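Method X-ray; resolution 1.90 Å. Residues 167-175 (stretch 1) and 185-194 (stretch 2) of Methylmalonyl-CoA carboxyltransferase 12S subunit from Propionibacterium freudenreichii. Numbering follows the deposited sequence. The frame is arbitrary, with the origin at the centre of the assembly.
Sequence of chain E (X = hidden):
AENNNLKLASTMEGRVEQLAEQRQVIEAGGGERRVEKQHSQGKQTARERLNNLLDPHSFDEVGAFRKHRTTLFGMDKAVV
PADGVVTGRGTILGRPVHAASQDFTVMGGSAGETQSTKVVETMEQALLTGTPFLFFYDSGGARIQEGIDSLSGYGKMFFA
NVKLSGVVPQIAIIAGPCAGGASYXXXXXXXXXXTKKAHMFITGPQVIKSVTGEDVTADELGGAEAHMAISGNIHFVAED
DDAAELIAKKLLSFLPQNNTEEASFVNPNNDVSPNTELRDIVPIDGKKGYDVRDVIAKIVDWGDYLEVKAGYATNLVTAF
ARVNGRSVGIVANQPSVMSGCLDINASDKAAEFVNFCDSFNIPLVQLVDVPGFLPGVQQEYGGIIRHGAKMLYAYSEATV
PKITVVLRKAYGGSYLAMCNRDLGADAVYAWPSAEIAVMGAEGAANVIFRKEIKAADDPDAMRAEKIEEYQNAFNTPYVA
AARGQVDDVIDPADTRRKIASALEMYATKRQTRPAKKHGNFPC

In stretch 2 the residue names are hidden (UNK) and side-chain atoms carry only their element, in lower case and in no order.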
# COMPACT_ATOMS: atom_id res chain seq x y z
N VAL E 167 12.88 -8.72 -12.44
CA VAL E 167 11.83 -7.82 -12.92
C VAL E 167 11.58 -8.12 -14.40
O VAL E 167 10.44 -8.35 -14.80
CB VAL E 167 12.22 -6.34 -12.76
CG1 VAL E 167 11.01 -5.44 -13.11
CG2 VAL E 167 12.68 -6.08 -11.31
N VAL E 168 12.64 -8.11 -15.21
CA VAL E 168 12.50 -8.49 -16.62
C VAL E 168 13.58 -9.55 -16.87
O VAL E 168 14.66 -9.47 -16.30
CB VAL E 168 12.68 -7.30 -17.61
CG1 VAL E 168 11.58 -6.28 -17.39
CG2 VAL E 168 14.06 -6.67 -17.44
N PRO E 169 13.30 -10.56 -17.71
CA PRO E 169 14.30 -11.60 -17.98
C PRO E 169 15.51 -11.02 -18.69
O PRO E 169 15.36 -10.14 -19.54
CB PRO E 169 13.55 -12.60 -18.87
CG PRO E 169 12.10 -12.30 -18.62
CD PRO E 169 12.08 -10.81 -18.50
N GLN E 170 16.70 -11.50 -18.33
CA GLN E 170 17.94 -11.03 -18.94
C GLN E 170 18.72 -12.24 -19.46
O GLN E 170 19.05 -13.15 -18.70
CB GLN E 170 18.81 -10.29 -17.91
CG GLN E 170 18.17 -9.08 -17.27
CD GLN E 170 19.08 -8.45 -16.24
OE1 GLN E 170 19.99 -7.70 -16.60
NE2 GLN E 170 18.86 -8.77 -14.96
N ILE E 171 18.98 -12.23 -20.77
CA ILE E 171 19.69 -13.31 -21.45
C ILE E 171 21.01 -12.81 -22.05
O ILE E 171 21.04 -11.85 -22.82
CB ILE E 171 18.79 -13.89 -22.58
CG1 ILE E 171 17.52 -14.48 -21.96
CG2 ILE E 171 19.54 -14.96 -23.38
CD1 ILE E 171 16.43 -14.85 -22.99
N ALA E 172 22.10 -13.47 -21.69
CA ALA E 172 23.39 -13.09 -22.21
C ALA E 172 23.85 -14.13 -23.21
O ALA E 172 23.71 -15.34 -22.98
CB ALA E 172 24.39 -12.99 -21.08
N ILE E 173 24.39 -13.67 -24.34
CA ILE E 173 24.93 -14.59 -25.34
C ILE E 173 26.39 -14.19 -25.55
O ILE E 173 26.67 -13.10 -26.05
CB ILE E 173 24.19 -14.48 -26.71
CG1 ILE E 173 22.70 -14.75 -26.54
CG2 ILE E 173 24.76 -15.49 -27.69
CD1 ILE E 173 21.85 -13.49 -26.51
N ILE E 174 27.31 -15.06 -25.13
CA ILE E 174 28.74 -14.79 -25.30
C ILE E 174 29.10 -15.40 -26.64
O ILE E 174 29.05 -16.62 -26.81
CB ILE E 174 29.61 -15.48 -24.22
CG1 ILE E 174 28.93 -15.46 -22.85
CG2 ILE E 174 30.98 -14.79 -24.17
CD1 ILE E 174 28.66 -14.10 -22.30
N ALA E 175 29.48 -14.55 -27.59
CA ALA E 175 29.78 -15.01 -28.94
C ALA E 175 31.17 -14.62 -29.43
O ALA E 175 31.42 -14.57 -30.64
CB ALA E 175 28.71 -14.49 -29.90
N UNK E 185 28.86 -9.20 -15.74
CA UNK E 185 27.55 -8.77 -16.25
C UNK E 185 26.77 -10.05 -16.66
O UNK E 185 25.62 -10.24 -16.25
o UNK E 185 26.47 -7.34 -17.90
c UNK E 185 27.73 -7.80 -17.43
N UNK E 186 27.38 -10.93 -17.47
CA UNK E 186 26.66 -12.16 -17.84
C UNK E 186 26.25 -12.95 -16.59
O UNK E 186 25.15 -13.50 -16.51
c UNK E 186 27.69 -12.91 -18.67
c UNK E 186 28.32 -11.82 -19.43
c UNK E 186 28.54 -10.74 -18.37
N UNK E 187 27.14 -12.98 -15.60
CA UNK E 187 26.85 -13.71 -14.36
C UNK E 187 25.64 -13.13 -13.65
O UNK E 187 24.93 -13.84 -12.95
c UNK E 187 28.07 -13.67 -13.42
N UNK E 188 25.43 -11.83 -13.80
CA UNK E 188 24.31 -11.16 -13.14
C UNK E 188 23.01 -11.22 -13.95
O UNK E 188 21.95 -10.82 -13.46
c UNK E 188 25.29 -9.97 -10.37
c UNK E 188 26.29 -8.10 -11.70
c UNK E 188 24.70 -9.71 -12.82
c UNK E 188 25.81 -9.55 -11.75
N UNK E 189 23.07 -11.71 -15.19
CA UNK E 189 21.86 -11.84 -16.00
C UNK E 189 21.28 -13.19 -15.57
O UNK E 189 21.81 -13.82 -14.66
c UNK E 189 22.14 -11.90 -17.53
o UNK E 189 22.91 -13.07 -17.85
c UNK E 189 22.90 -10.62 -17.99
N UNK E 190 20.21 -13.65 -16.20
CA UNK E 190 19.64 -14.93 -15.76
C UNK E 190 20.19 -16.17 -16.43
O UNK E 190 20.40 -17.19 -15.77
c UNK E 190 18.13 -14.90 -15.92
o UNK E 190 17.70 -13.73 -13.90
c UNK E 190 17.50 -13.78 -15.14
o UNK E 190 16.82 -12.94 -15.76
N UNK E 191 20.41 -16.09 -17.74
CA UNK E 191 20.93 -17.21 -18.51
C UNK E 191 22.07 -16.82 -19.41
O UNK E 191 22.00 -15.80 -20.10
c UNK E 191 16.51 -18.08 -17.59
c UNK E 191 17.57 -17.60 -18.37
c UNK E 191 18.70 -18.37 -18.60
c UNK E 191 16.59 -19.35 -17.04
c UNK E 191 18.76 -19.64 -18.06
c UNK E 191 19.85 -17.83 -19.38
c UNK E 191 17.72 -20.13 -17.28
N UNK E 192 23.12 -17.64 -19.42
CA UNK E 192 24.25 -17.40 -20.31
C UNK E 192 24.31 -18.48 -21.39
O UNK E 192 24.38 -19.67 -21.07
c UNK E 192 26.94 -16.37 -17.66
c UNK E 192 25.67 -16.31 -18.54
c UNK E 192 26.74 -17.28 -20.60
c UNK E 192 25.61 -17.43 -19.57
N UNK E 193 24.26 -18.06 -22.66
CA UNK E 193 24.37 -18.96 -23.81
C UNK E 193 25.75 -18.63 -24.35
O UNK E 193 26.01 -17.47 -24.66
c UNK E 193 21.93 -18.89 -24.39
c UNK E 193 23.59 -19.57 -26.11
c UNK E 193 23.35 -18.66 -24.92
c UNK E 193 20.87 -18.19 -25.25
N UNK E 194 26.61 -19.63 -24.46
CA UNK E 194 27.98 -19.42 -24.93
C UNK E 194 28.28 -20.27 -26.16
O UNK E 194 28.04 -21.48 -26.15
c UNK E 194 30.27 -19.20 -23.83
s UNK E 194 31.18 -19.47 -22.29
c UNK E 194 32.83 -19.19 -22.95
c UNK E 194 28.92 -19.80 -23.78
O HOH W 1 16.26 -10.69 -14.43

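Position 185 carries one carbon followed by one oxygen, a short hydroxyl side chain that makes no contact with stretch 1; it is Ser185, in the last part of a helix that begins earlier in the chain. At position 186 three carbons close a ring onto the backbone nitrogen, which only proline does. The ring of Pro186 lies against the first stretch, with CG 3.7 Å from Ile174 CD1 and CB 4.1 Å from Ala172 CB. Position 187 has a single side-chain carbon, directed away from stretch 1 and out of contact, and is Ala187. Four carbons at position 188, forked at the second, identify leucine; the end of the Leu188 side chain leads away from stretch 1.

Position 189 shows one carbon bearing an oxygen and a carbon, the branched pattern of threonine. Its CB packs 3.7 Å from Gln170 CB. The hydroxyl of Thr189 turns back on the helix, OG1 donating to Pro186 O at 2.6 Å, while the backbone N of Thr189 donates to the same Pro186 O at 3.0 Å; OG1 also lies 3.6 Å from Ala172 CB.

Position 190 has two carbons, the second carrying two oxygens. Two oxygens on the second carbon make a carboxylate, where Asn would have one oxygen and one nitrogen; one of the oxygens accepts from Gln170 N. The residue is Asp190. Gln170 N reaches Asp190 OD1 at 2.9 Å, and Asp190 N returns a bond to Gln170 O at 2.8 Å, so the two residues are joined by a reciprocal pair. The oxygen of water 1 lies 2.7 Å from Asp190 OD1 and 2.7 Å from Val168 O, hydrogen-bonded to both, and accepts from Gln170 NE2 at 3.3 Å.

At position 191 one carbon leads to a six-carbon ring with no further atom, hence Phe191. Its ring shares a sheet face with Ile171, though contact with stretch 1 is chiefly through its backbone. Position 192 has four carbons forked at the first, one arm two carbons long: Ile192, whose CG2 meets Ile174 CG1 at 3.6 Å. The same pattern recurs at position 193, on the other face, and gives Ile193; its CD1 lies 4.0 Å from Ile171 CG2 and 4.1 Å from Ile173 CG1. Position 194 is an unbranched chain of two carbons, sulfur and carbon, therefore Met194, with CG 3.8 Å from Ile174 CB.

The contact is a parallel strand pairing entered through a polar clasp. After Asp190 secures Gln170, the ladder runs from Ala172 N to Phe191 O, from Ile193 N to Ala172 O and from Ile174 N to Ile193 O, each 2.8 Å. Side chains alternate between faces: Ile171, Ile173, Phe191 and Ile193 line one, while Ala172, Ile174, Ile192 and Met194 line the other, where Pro186 adds the helix to the packing. Together the stretches bury 624 Å², joining backbone hydrogen bonds to apolar packing on both faces.

Stretch 2 (185-194) SPALTDFIIM
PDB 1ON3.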